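Local coordinates for protein carboxylic ester hydrolase (Aspergillus niger, PDB 7K4O) that probably hydrolyses the galloyl ester bonds of tannins as a secreted fungal serine esterase of the tannase and feruloyl esterase family, at residues L9-D12 / S13-K16; P440-D443 / Y444-A448. All coordinates share one frame; numbering follows the deposited sequence. Where two conformers were deposited one is given.

Contact 1: residues L9-D12 / S13-K16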
ATOM      1  N   LEU A   9      19.787  -4.325  29.011  1.00 23.45           N
ATOM      2  CA  LEU A   9      18.988  -3.296  28.267  1.00 23.27           C
ATOM      3  C   LEU A   9      17.502  -3.423  28.635  1.00 25.13           C
ATOM      4  O   LEU A   9      16.816  -2.413  28.890  1.00 25.37           O
ATOM      5  CB  LEU A   9      19.153  -3.509  26.775  1.00 23.01           C
ATOM      6  CG  LEU A   9      18.310  -2.585  25.872  1.00 28.52           C
ATOM      7  CD1 LEU A   9      18.786  -1.211  26.002  1.00 33.48           C
ATOM      8  CD2 LEU A   9      18.413  -3.001  24.433  1.00 35.00           C
ATOM      9  N   CYS A  10      17.029  -4.663  28.759  1.00 25.31           N
ATOM     10  CA  CYS A  10      15.577  -4.922  28.784  1.00 22.81           C
ATOM     11  C   CYS A  10      15.049  -4.909  30.212  1.00 25.60           C
ATOM     12  O   CYS A  10      14.625  -5.984  30.727  1.00 26.81           O
ATOM     13  CB  CYS A  10      15.299  -6.213  28.054  1.00 24.78           C
ATOM     14  SG  CYS A  10      13.554  -6.329  27.551  0.94 26.65           S
ATOM     15  N   THR A  11      15.007  -3.744  30.822  1.00 24.19           N
ATOM     16  CA  THR A  11      14.432  -3.545  32.150  1.00 25.07           C
ATOM     17  C   THR A  11      13.587  -2.287  32.152  1.00 26.49           C
ATOM     18  O   THR A  11      13.868  -1.324  31.396  1.00 25.51           O
ATOM     19  CB  THR A  11      15.500  -3.440  33.248  1.00 29.30           C
ATOM     20  OG1 THR A  11      16.044  -2.113  33.266  1.00 27.31           O
ATOM     21  CG2 THR A  11      16.589  -4.487  33.074  1.00 28.39           C
ATOM     22  N   ASP A  12      12.619  -2.237  33.051  1.00 25.54           N
ATOM     23  CA  ASP A  12      11.747  -1.056  33.139  1.00 24.70           C
ATOM     24  C   ASP A  12      12.599   0.160  33.493  1.00 26.14           C
ATOM     25  O   ASP A  12      12.337   1.245  32.956  1.00 27.12           O
ATOM     26  CB  ASP A  12      10.644  -1.265  34.171  1.00 28.48           C
ATOM     27  CG  ASP A  12       9.530  -2.201  33.773  1.00 32.21           C
ATOM     28  OD1 ASP A  12       9.512  -2.675  32.626  1.00 29.11           O
ATOM     29  OD2 ASP A  12       8.658  -2.454  34.665  1.00 35.23           O
ATOM     30  N   SER A  13      13.590   0.011  34.374  1.00 25.67           N
ATOM     31  CA  SER A  13      14.422   1.139  34.835  0.75 26.76           C
ATOM     32  C   SER A  13      15.187   1.756  33.661  1.00 25.71           C
ATOM     33  O   SER A  13      15.223   3.002  33.574  1.00 27.25           O
ATOM     34  CB  SER A  13      15.330   0.679  35.950  0.75 28.05           C
ATOM     35  OG  SER A  13      14.532   0.479  37.106  0.75 29.26           O
ATOM     36  N   ILE A  14      15.779   0.916  32.817  1.00 26.02           N
ATOM     37  CA  ILE A  14      16.602   1.407  31.668  1.00 25.23           C
ATOM     38  C   ILE A  14      15.679   2.155  30.693  1.00 25.40           C
ATOM     39  O   ILE A  14      16.010   3.276  30.249  1.00 25.56           O
ATOM     40  CB  ILE A  14      17.360   0.264  30.987  1.00 24.63           C
ATOM     41  CG1 ILE A  14      18.473  -0.246  31.908  1.00 28.61           C
ATOM     42  CG2 ILE A  14      17.852   0.692  29.625  1.00 26.90           C
ATOM     43  CD1 ILE A  14      19.663   0.694  32.046  1.00 32.59           C
ATOM     44  N   VAL A  15      14.527   1.589  30.404  1.00 25.19           N
ATOM     45  CA  VAL A  15      13.628   2.220  29.388  1.00 24.83           C
ATOM     46  C   VAL A  15      13.007   3.481  29.965  1.00 25.57           C
ATOM     47  O   VAL A  15      12.958   4.537  29.276  1.00 23.62           O
ATOM     48  CB  VAL A  15      12.585   1.218  28.899  1.00 25.00           C
ATOM     49  CG1 VAL A  15      11.499   1.912  28.106  1.00 29.08           C
ATOM     50  CG2 VAL A  15      13.236   0.144  28.097  1.00 26.76           C
ATOM     51  N   LYS A  16      12.567   3.472  31.219  1.00 25.20           N
ATOM     52  CA  LYS A  16      11.977   4.684  31.799  1.00 24.73           C
ATOM     53  C   LYS A  16      12.994   5.825  31.800  1.00 27.82           C
ATOM     54  O   LYS A  16      12.619   6.978  31.487  1.00 26.68           O
ATOM     55  CB  LYS A  16      11.528   4.425  33.240  1.00 27.50           C
ATOM     56  CG  LYS A  16      10.211   3.707  33.365  1.00 29.97           C
ATOM     57  CD  LYS A  16       9.863   3.395  34.821  1.00 35.34           C
ATOM     58  CE  LYS A  16       8.672   2.469  34.927  1.00 40.38           C
ATOM     59  NZ  LYS A  16       8.260   2.342  36.349  1.00 49.25           N
TER

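Contact 2: residues P440-D443 / Y444-A448. With NAG (2-acetamido-2-deoxy-beta-D-glucopyranose), chain D.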
ATOM      1  N   PRO A 440       9.154  21.521 -13.214  1.00 29.01           N
ATOM      2  CA  PRO A 440       8.193  21.984 -14.224  1.00 33.54           C
ATOM      3  C   PRO A 440       8.788  22.538 -15.517  1.00 39.56           C
ATOM      4  O   PRO A 440       8.037  22.682 -16.491  1.00 43.59           O
ATOM      5  CB  PRO A 440       7.486  23.154 -13.546  1.00 33.67           C
ATOM      6  CG  PRO A 440       8.459  23.638 -12.502  1.00 32.50           C
ATOM      7  CD  PRO A 440       9.235  22.413 -12.052  1.00 29.53           C
ATOM      8  N   ASN A 441      10.063  22.885 -15.542  1.00 36.58           N
ATOM      9  CA  ASN A 441      10.503  23.567 -16.798  1.00 51.02           C
ATOM     10  C   ASN A 441      11.436  22.653 -17.597  1.00 47.86           C
ATOM     11  O   ASN A 441      12.224  23.180 -18.385  1.00 40.66           O
ATOM     12  CB  ASN A 441      11.086  24.943 -16.483  1.00 53.99           C
ATOM     13  CG  ASN A 441      10.049  25.841 -15.846  1.00 59.66           C
ATOM     14  OD1 ASN A 441      10.311  26.425 -14.794  1.00 64.88           O
ATOM     15  ND2 ASN A 441       8.876  25.943 -16.462  1.00 52.92           N
ATOM     16  N   GLN A 442      11.301  21.339 -17.428  1.00 43.43           N
ATOM     17  CA  GLN A 442      12.158  20.344 -18.083  1.00 39.37           C
ATOM     18  C   GLN A 442      11.288  19.413 -18.914  1.00 38.77           C
ATOM     19  O   GLN A 442      10.117  19.162 -18.563  1.00 38.96           O
ATOM     20  CB  GLN A 442      12.952  19.625 -16.995  1.00 41.25           C
ATOM     21  CG  GLN A 442      13.867  20.572 -16.242  1.00 42.92           C
ATOM     22  CD  GLN A 442      14.467  19.919 -15.020  1.00 42.89           C
ATOM     23  OE1 GLN A 442      14.350  20.432 -13.919  1.00 44.38           O
ATOM     24  NE2 GLN A 442      15.175  18.819 -15.213  1.00 46.83           N
ATOM     25  N   ASP A 443      11.877  18.826 -19.939  1.00 31.36           N
ATOM     26  CA  ASP A 443      11.205  17.812 -20.769  1.00 34.04           C
ATOM     27  C   ASP A 443      11.072  16.516 -19.969  1.00 32.48           C
ATOM     28  O   ASP A 443      11.594  16.374 -18.818  1.00 30.39           O
ATOM     29  CB  ASP A 443      11.920  17.636 -22.111  1.00 34.47           C
ATOM     30  CG  ASP A 443      13.318  17.034 -22.103  1.00 47.05           C
ATOM     31  OD1 ASP A 443      13.724  16.407 -21.098  1.00 36.74           O
ATOM     32  OD2 ASP A 443      14.014  17.192 -23.136  1.00 45.31           O
ATOM     33  N   TYR A 444      10.388  15.570 -20.556  1.00 29.36           N
ATOM     34  CA  TYR A 444      10.010  14.349 -19.826  1.00 29.37           C
ATOM     35  C   TYR A 444      11.258  13.629 -19.344  1.00 30.55           C
ATOM     36  O   TYR A 444      11.377  13.237 -18.136  1.00 27.55           O
ATOM     37  CB  TYR A 444       9.165  13.411 -20.664  1.00 29.96           C
ATOM     38  CG  TYR A 444       8.649  12.237 -19.886  1.00 27.53           C
ATOM     39  CD1 TYR A 444       7.536  12.348 -19.074  1.00 27.14           C
ATOM     40  CD2 TYR A 444       9.308  11.025 -19.902  1.00 27.57           C
ATOM     41  CE1 TYR A 444       7.055  11.266 -18.390  1.00 25.21           C
ATOM     42  CE2 TYR A 444       8.852   9.936 -19.189  1.00 27.04           C
ATOM     43  CZ  TYR A 444       7.716  10.055 -18.400  1.00 25.73           C
ATOM     44  OH  TYR A 444       7.264   8.976 -17.678  1.00 27.93           O
ATOM     45  N   ASN A 445      12.209  13.402 -20.247  1.00 28.37           N
ATOM     46  CA  ASN A 445      13.390  12.590 -19.847  1.00 29.05           C
ATOM     47  C   ASN A 445      14.228  13.318 -18.809  1.00 25.71           C
ATOM     48  O   ASN A 445      14.774  12.657 -17.936  1.00 28.36           O
ATOM     49  CB  ASN A 445      14.255  12.226 -21.062  1.00 30.98           C
ATOM     50  CG  ASN A 445      13.773  10.969 -21.765  1.00 31.77           C
ATOM     51  OD1 ASN A 445      12.792  10.320 -21.392  1.00 29.45           O
ATOM     52  ND2 ASN A 445      14.460  10.603 -22.853  1.00 33.14           N
ATOM     53  N   SER A 446      14.390  14.611 -18.906  1.00 26.59           N
ATOM     54  CA  SER A 446      15.245  15.375 -17.977  1.00 29.51           C
ATOM     55  C   SER A 446      14.589  15.391 -16.581  1.00 30.09           C
ATOM     56  O   SER A 446      15.280  15.211 -15.569  1.00 26.19           O
ATOM     57  CB  SER A 446      15.456  16.763 -18.532  1.00 32.84           C
ATOM     58  OG  SER A 446      15.933  17.652 -17.555  1.00 43.54           O
ATOM     59  N   SER A 447      13.310  15.687 -16.525  1.00 26.98           N
ATOM     60  CA  SER A 447      12.568  15.703 -15.236  1.00 24.23           C
ATOM     61  C   SER A 447      12.518  14.299 -14.651  1.00 26.34           C
ATOM     62  O   SER A 447      12.583  14.179 -13.410  1.00 25.68           O
ATOM     63  CB  SER A 447      11.190  16.331 -15.406  1.00 26.52           C
ATOM     64  OG  SER A 447      10.424  15.594 -16.341  1.00 26.57           O
ATOM     65  N   ALA A 448      12.351  13.257 -15.449  1.00 23.60           N
ATOM     66  CA  ALA A 448      12.312  11.874 -14.961  1.00 24.85           C
ATOM     67  C   ALA A 448      13.665  11.524 -14.323  1.00 25.74           C
ATOM     68  O   ALA A 448      13.717  10.866 -13.282  1.00 23.49           O
ATOM     69  CB  ALA A 448      11.948  10.907 -16.053  1.00 26.41           C
TER
HETATM   70  C1  NAG D   1      14.261   9.362 -23.510  0.90 32.62           C
HETATM   71  C2  NAG D   1      14.438   9.397 -25.002  1.00 36.47           C
HETATM   72  C3  NAG D   1      14.401   7.979 -25.530  1.00 38.83           C
HETATM   73  C4  NAG D   1      15.515   7.212 -24.897  1.00 37.30           C
HETATM   74  C5  NAG D   1      15.320   7.228 -23.363  0.75 30.98           C
HETATM   75  C6  NAG D   1      16.416   6.486 -22.644  0.81 34.28           C
HETATM   76  C7  NAG D   1      13.608  11.314 -26.208  1.00 44.28           C
HETATM   77  C8  NAG D   1      12.461  12.127 -26.698  1.00 41.83           C
HETATM   78  N2  NAG D   1      13.370  10.202 -25.537  0.76 35.14           N
HETATM   79  O3  NAG D   1      14.502   7.984 -26.948  0.98 42.61           O
HETATM   80  O4  NAG D   1      15.295   5.869 -25.253  0.80 40.25           O
HETATM   81  O5  NAG D   1      15.279   8.566 -22.927  0.70 29.92           O
HETATM   82  O6  NAG D   1      16.032   6.204 -21.293  0.78 34.83           O
HETATM   83  O7  NAG D   1      14.735  11.642 -26.433  0.99 53.51           O

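Contact 1: residues L9-D12 / S13-K16
T11 caps the first turn of the helix that carries S13 to K16: its OG1 accepts from I14 N at 3.1 Å, with the N-H pointing at the oxygen almost straight (163°). The hydroxyl can do this because chi1 of 81° sets OG1 between T11's own backbone N and carbonyl carbon, within bonding distance of I14 N. There it also lies 3.4 Å from I14 CG1, the two side chains meeting at a slant. The carbonyl of the same residue takes V15 N, T11 O to V15 N being 3.1 Å, so T11 serves two successive amides of the first turn, one with its side chain and one with its backbone. One step on, D12 O receives K16 N at 2.8 Å.

The packed side lies toward L9 and V15, both buried. I14 CG2 rests 3.4 Å from L9 O and 4.2 Å from L9 CD1, where the leucine and isoleucine side chains cross at about a right angle; P3 of a loop and V169 of helix 144-169 pack against both. V15 turns to V35 and T37 of strand 28-47.

On the solvent side the side chains of S13, D12 and K16 meet less closely. S13 is exposed. The K16 chain runs extended past D12 O, its NZ stopping 5.1 Å from D12 OD2, opposite charges near each other but not touching, while D12 OD1 is hydrogen-bonded to T37 OG1.

Before the cap, C10 forms an inverse gamma turn, T11 N bonding back to L9 O at 3.0 Å, and its sulfur is tied to C58 by a disulfide. The inverse gamma turn at C10 and the N-cap at T11 together make the short corner between helix 6-9 and helix 12-18.

Contact 2: residues P440-D443 / Y444-A448
Q442 reaches along the first turn of the helix starting at Y444 and grips S446 with its amide. Its CB lies 3.6 Å from S446 OG and also 4.1 Å from S447 CB. CG and CD then pass alongside the same hydroxyl oxygen, the chain running extended beyond CG. At the tip, NE2 donates to S446 OG at 2.7 Å, a nearly straight bond (161°) with the serine oxygen only 7° out of the amide plane. S446 meets it with OG anti to its own backbone N (chi1 163°).

D443 is the N-cap. Its OD1 takes S446 N at 2.9 Å, the N-H arriving nearly along the carboxylate C-O axis, and the same oxygen lies close to S446 CB. An acidic side chain at this end of a helix would probably also be favoured by the helix dipole. The D443 carbonyl accepts S447 N at 2.9 Å, completing the first helical turn. S447 OG lies 2.8 Å from this D443 O and near Y444 O as well. The same OG is hydrogen-bonded to R435 NH1, so the buried serine hydroxyl links the helix start to helix 425-438.

N445 points its amide away from the cap and carries the glycan: ND2 is bonded covalently to NAG C1 at 1.4 Å. The N445 OD1 lies in plane at the edge of the Y444 ring.

The turn joins helix 425-438 to helix 444-452, whose first turn packs on the earlier helix. Y444 packs on W431 and R435, its OH is hydrogen-bonded to E432 OE2, and its side chain also touches W517 and P518; A448 rests on W431 and R435 of the same helix.

From the N terminus, contact 1 comes first, closing the corner between helix 6-9 and helix 12-18, and its C10-C58 disulfide fastens this corner to strand 50-66. Most of the strands of the large sheet then follow before contact 2, which closes the loop between helix 425-438 and helix 444-452 just ahead of strand 455-460. The two are in series, neither nesting nor crossing, and do not touch: their centres are about 52 Å apart and their nearest atoms about 40 Å. Contact 1 packs on the outermost strand 28-47, whereas contact 2 precedes strand 455-460 at the other edge of the sheet.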